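Local coordinates for protein ATP synthase subunit s, mitochondrial (Bos taurus, PDB 3E4G) that regulates the mitochondrial membrane ATP synthase, being needed for its proton conduction and blocking a proton leak through an alternative exit pathway, at residues M74-Q85 with C102-L112. The protein carries 1 engineered substitution. Sequence-based numbering, arbitrary orientation.
Sequences MSIGFDHMEGLQ and CLERLSQLENL
The Arg105 guanidinium carries CG2 of Ile76 over the centre of one face, 3.7 Å above the plane, while Asp79 OD1 meets NH1 at the edge. That salt bridge, 2.9 Å from Asp79 OD1 to Arg105 NH1, uses the syn lone pair of the carboxylate, though the two planes stand 68° apart. Arg105 leaves its helix with CG opposite the backbone N (chi1 -176°) and bends at chi3, which turns the guanidinium across Asp79. Replacing Arg105 by an alanine is likely to leave the Asp79 carboxylate without its charged mate and to remove the flat group that Ile76 CG2 rests on. The Phe78 ring meets Cys102 CB and Leu106 CD2 obliquely, the latter 3.7 Å from Phe78 CD1, and Trp30 packs edge-to-face with it. Cys102 SG in turn accepts a hydrogen bond from Ser75 N at 3.2 Å. Farther along, Met81 CB lies 3.5 Å from Leu109 CD1. Asn111 ND2 then donates to Leu84 O, nearly straight at 165°, and through a more bent bond to Met81 O, which also accepts Leu84 N of the Met81–Leu84 type I turn. Gripping two carbonyls near its own plane, the amide is fixed in rotation and sets the turn of LRR 2 on the helix of LRR 3, while the partly exposed ion pair probably adds only modestly to the apolar packing between these consecutive leucine-rich repeats.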
# COMPACT_ATOMS: atom_id res chain seq x y z
N MET A 74 6.61 6.49 0.96
CA MET A 74 6.30 7.45 -0.16
C MET A 74 6.88 6.96 -1.42
O MET A 74 7.96 6.38 -1.42
CB MET A 74 6.58 8.78 0.15
CG MET A 74 7.87 8.91 0.30
SD MET A 74 8.29 10.69 0.73
CE MET A 74 7.26 11.63 -0.33
N SER A 75 6.29 7.35 -2.52
CA SER A 75 6.81 7.32 -3.85
C SER A 75 7.61 6.10 -4.19
O SER A 75 7.06 4.97 -4.34
CB SER A 75 7.50 8.69 -4.19
OG SER A 75 8.71 8.84 -3.43
N ILE A 76 8.88 6.29 -4.45
CA ILE A 76 9.68 5.19 -4.96
C ILE A 76 9.86 4.10 -3.87
O ILE A 76 10.28 2.99 -4.22
CB ILE A 76 10.92 5.60 -5.75
CG1 ILE A 76 11.75 6.32 -4.75
CG2 ILE A 76 10.55 6.30 -7.06
CD1 ILE A 76 11.70 6.24 -3.21
N GLY A 77 9.50 4.31 -2.58
CA GLY A 77 9.47 3.18 -1.66
C GLY A 77 8.55 2.07 -2.16
O GLY A 77 8.81 0.89 -1.92
N PHE A 78 7.49 2.46 -2.87
CA PHE A 78 6.56 1.46 -3.38
C PHE A 78 7.14 0.58 -4.45
O PHE A 78 6.52 -0.45 -4.77
CB PHE A 78 5.26 2.13 -3.84
CG PHE A 78 4.43 2.70 -2.70
CD1 PHE A 78 3.69 1.88 -1.85
CD2 PHE A 78 4.42 4.03 -2.42
CE1 PHE A 78 2.96 2.39 -0.79
CE2 PHE A 78 3.73 4.56 -1.36
CZ PHE A 78 2.96 3.75 -0.55
N ASP A 79 8.33 0.89 -4.98
CA ASP A 79 9.00 -0.06 -5.84
C ASP A 79 9.34 -1.37 -5.12
O ASP A 79 9.55 -2.41 -5.78
CB ASP A 79 10.21 0.56 -6.51
CG ASP A 79 9.84 1.61 -7.59
OD1 ASP A 79 8.66 1.72 -7.99
OD2 ASP A 79 10.76 2.29 -8.01
N HIS A 80 9.36 -1.36 -3.79
CA HIS A 80 9.51 -2.64 -3.06
C HIS A 80 8.31 -3.60 -3.31
O HIS A 80 8.39 -4.77 -2.98
CB HIS A 80 9.56 -2.42 -1.53
CG HIS A 80 10.85 -1.82 -1.03
ND1 HIS A 80 11.03 -0.47 -0.85
CD2 HIS A 80 12.02 -2.39 -0.65
CE1 HIS A 80 12.25 -0.29 -0.36
NE2 HIS A 80 12.88 -1.42 -0.24
N MET A 81 7.23 -3.06 -3.81
CA MET A 81 5.95 -3.83 -4.04
C MET A 81 6.13 -4.70 -5.33
O MET A 81 5.28 -5.56 -5.56
CB MET A 81 4.74 -2.89 -4.21
CG MET A 81 4.45 -2.04 -2.94
SD MET A 81 4.02 -2.96 -1.41
CE MET A 81 2.54 -3.73 -1.91
N GLU A 82 7.11 -4.39 -6.18
CA GLU A 82 7.14 -4.95 -7.54
C GLU A 82 7.14 -6.43 -7.58
O GLU A 82 6.57 -7.02 -8.52
CB GLU A 82 8.37 -4.37 -8.26
CG GLU A 82 8.29 -4.53 -9.74
CD GLU A 82 8.66 -5.83 -10.19
OE1 GLU A 82 9.56 -6.45 -9.54
OE2 GLU A 82 8.16 -6.31 -11.26
N GLY A 83 7.84 -7.07 -6.67
CA GLY A 83 8.04 -8.55 -6.69
C GLY A 83 7.03 -9.35 -5.87
O GLY A 83 7.16 -10.59 -5.75
N LEU A 84 6.09 -8.67 -5.22
CA LEU A 84 5.16 -9.35 -4.29
C LEU A 84 4.01 -9.94 -5.04
O LEU A 84 3.32 -9.27 -5.83
CB LEU A 84 4.61 -8.32 -3.30
CG LEU A 84 5.70 -7.57 -2.48
CD1 LEU A 84 5.03 -6.61 -1.51
CD2 LEU A 84 6.61 -8.49 -1.75
N GLN A 85 3.73 -11.25 -4.79
CA GLN A 85 2.72 -11.95 -5.59
C GLN A 85 1.39 -12.14 -4.91
O GLN A 85 0.41 -12.50 -5.60
CB GLN A 85 3.26 -13.35 -6.01
CG GLN A 85 4.65 -13.29 -6.68
CD GLN A 85 4.63 -12.47 -7.92
OE1 GLN A 85 3.75 -12.64 -8.78
NE2 GLN A 85 5.56 -11.53 -8.02
N CYS A 102 1.89 8.00 -5.76
CA CYS A 102 2.11 6.74 -5.05
C CYS A 102 1.02 5.73 -5.46
O CYS A 102 1.28 4.55 -5.73
CB CYS A 102 2.04 6.95 -3.53
SG CYS A 102 3.24 8.20 -2.91
N LEU A 103 -0.24 6.21 -5.47
CA LEU A 103 -1.39 5.37 -5.83
C LEU A 103 -1.30 4.95 -7.30
O LEU A 103 -1.60 3.81 -7.67
CB LEU A 103 -2.70 6.07 -5.55
CG LEU A 103 -2.88 6.42 -4.05
CD1 LEU A 103 -4.22 7.13 -3.85
CD2 LEU A 103 -2.79 5.19 -3.16
N GLU A 104 -0.86 5.88 -8.18
CA GLU A 104 -0.63 5.59 -9.59
C GLU A 104 0.43 4.49 -9.70
O GLU A 104 0.23 3.50 -10.46
CB GLU A 104 -0.24 6.84 -10.34
CG GLU A 104 -1.36 7.81 -10.48
CD GLU A 104 -0.98 9.22 -10.85
OE1 GLU A 104 0.21 9.55 -10.86
OE2 GLU A 104 -1.89 10.01 -11.09
N ARG A 105 1.57 4.64 -9.04
CA ARG A 105 2.62 3.65 -9.10
C ARG A 105 2.12 2.26 -8.68
O ARG A 105 2.37 1.24 -9.33
CB ARG A 105 3.81 4.10 -8.21
CG ARG A 105 5.09 3.25 -8.18
CD ARG A 105 6.19 3.86 -7.30
NE ARG A 105 6.69 5.09 -7.85
CZ ARG A 105 7.47 5.21 -8.98
NH1 ARG A 105 8.07 4.13 -9.48
NH2 ARG A 105 7.65 6.36 -9.51
N LEU A 106 1.37 2.24 -7.57
CA LEU A 106 0.78 0.94 -7.10
C LEU A 106 -0.15 0.34 -8.15
O LEU A 106 -0.15 -0.87 -8.42
CB LEU A 106 -0.01 1.18 -5.85
CG LEU A 106 0.83 1.36 -4.55
CD1 LEU A 106 -0.10 1.86 -3.44
CD2 LEU A 106 1.47 0.09 -4.13
N SER A 107 -1.00 1.19 -8.73
CA SER A 107 -2.07 0.72 -9.65
C SER A 107 -1.47 0.08 -10.88
O SER A 107 -2.17 -0.72 -11.53
CB SER A 107 -2.98 1.85 -10.05
OG SER A 107 -2.35 2.75 -10.97
N GLN A 108 -0.26 0.46 -11.27
CA GLN A 108 0.42 -0.04 -12.47
C GLN A 108 1.18 -1.33 -12.30
O GLN A 108 1.72 -1.88 -13.26
CB GLN A 108 1.36 1.08 -13.02
CG GLN A 108 0.53 2.24 -13.58
CD GLN A 108 -0.17 1.86 -14.76
OE1 GLN A 108 -1.37 2.28 -14.99
NE2 GLN A 108 0.44 1.15 -15.68
N LEU A 109 1.26 -1.83 -11.04
CA LEU A 109 1.98 -3.07 -10.78
C LEU A 109 1.03 -4.23 -11.10
O LEU A 109 0.05 -4.45 -10.37
CB LEU A 109 2.44 -3.10 -9.33
CG LEU A 109 3.60 -2.13 -9.04
CD1 LEU A 109 3.88 -2.16 -7.55
CD2 LEU A 109 4.85 -2.50 -9.91
N GLU A 110 1.31 -4.98 -12.18
CA GLU A 110 0.41 -6.06 -12.58
C GLU A 110 0.26 -7.11 -11.50
O GLU A 110 -0.79 -7.74 -11.39
CB GLU A 110 0.87 -6.72 -13.91
CG GLU A 110 0.77 -5.72 -15.07
CD GLU A 110 0.83 -6.44 -16.41
OE1 GLU A 110 1.78 -7.23 -16.64
OE2 GLU A 110 -0.05 -6.18 -17.22
N ASN A 111 1.34 -7.35 -10.75
CA ASN A 111 1.30 -8.30 -9.65
C ASN A 111 0.24 -7.90 -8.63
O ASN A 111 -0.45 -8.77 -8.06
CB ASN A 111 2.67 -8.48 -9.04
CG ASN A 111 3.32 -7.17 -8.63
OD1 ASN A 111 3.54 -6.28 -9.52
ND2 ASN A 111 3.64 -6.99 -7.38
N LEU A 112 0.13 -6.61 -8.32
CA LEU A 112 -0.92 -6.13 -7.38
C LEU A 112 -2.26 -6.15 -8.03
O LEU A 112 -3.29 -6.44 -7.39
CB LEU A 112 -0.61 -4.72 -6.89
CG LEU A 112 0.68 -4.59 -6.04
CD1 LEU A 112 0.79 -3.15 -5.54
CD2 LEU A 112 0.61 -5.51 -4.82
O HOH W 1 10.90 3.24 -10.52
O HOH W 2 5.43 -6.16 -11.52
O HOH W 3 -0.05 -11.49 -8.11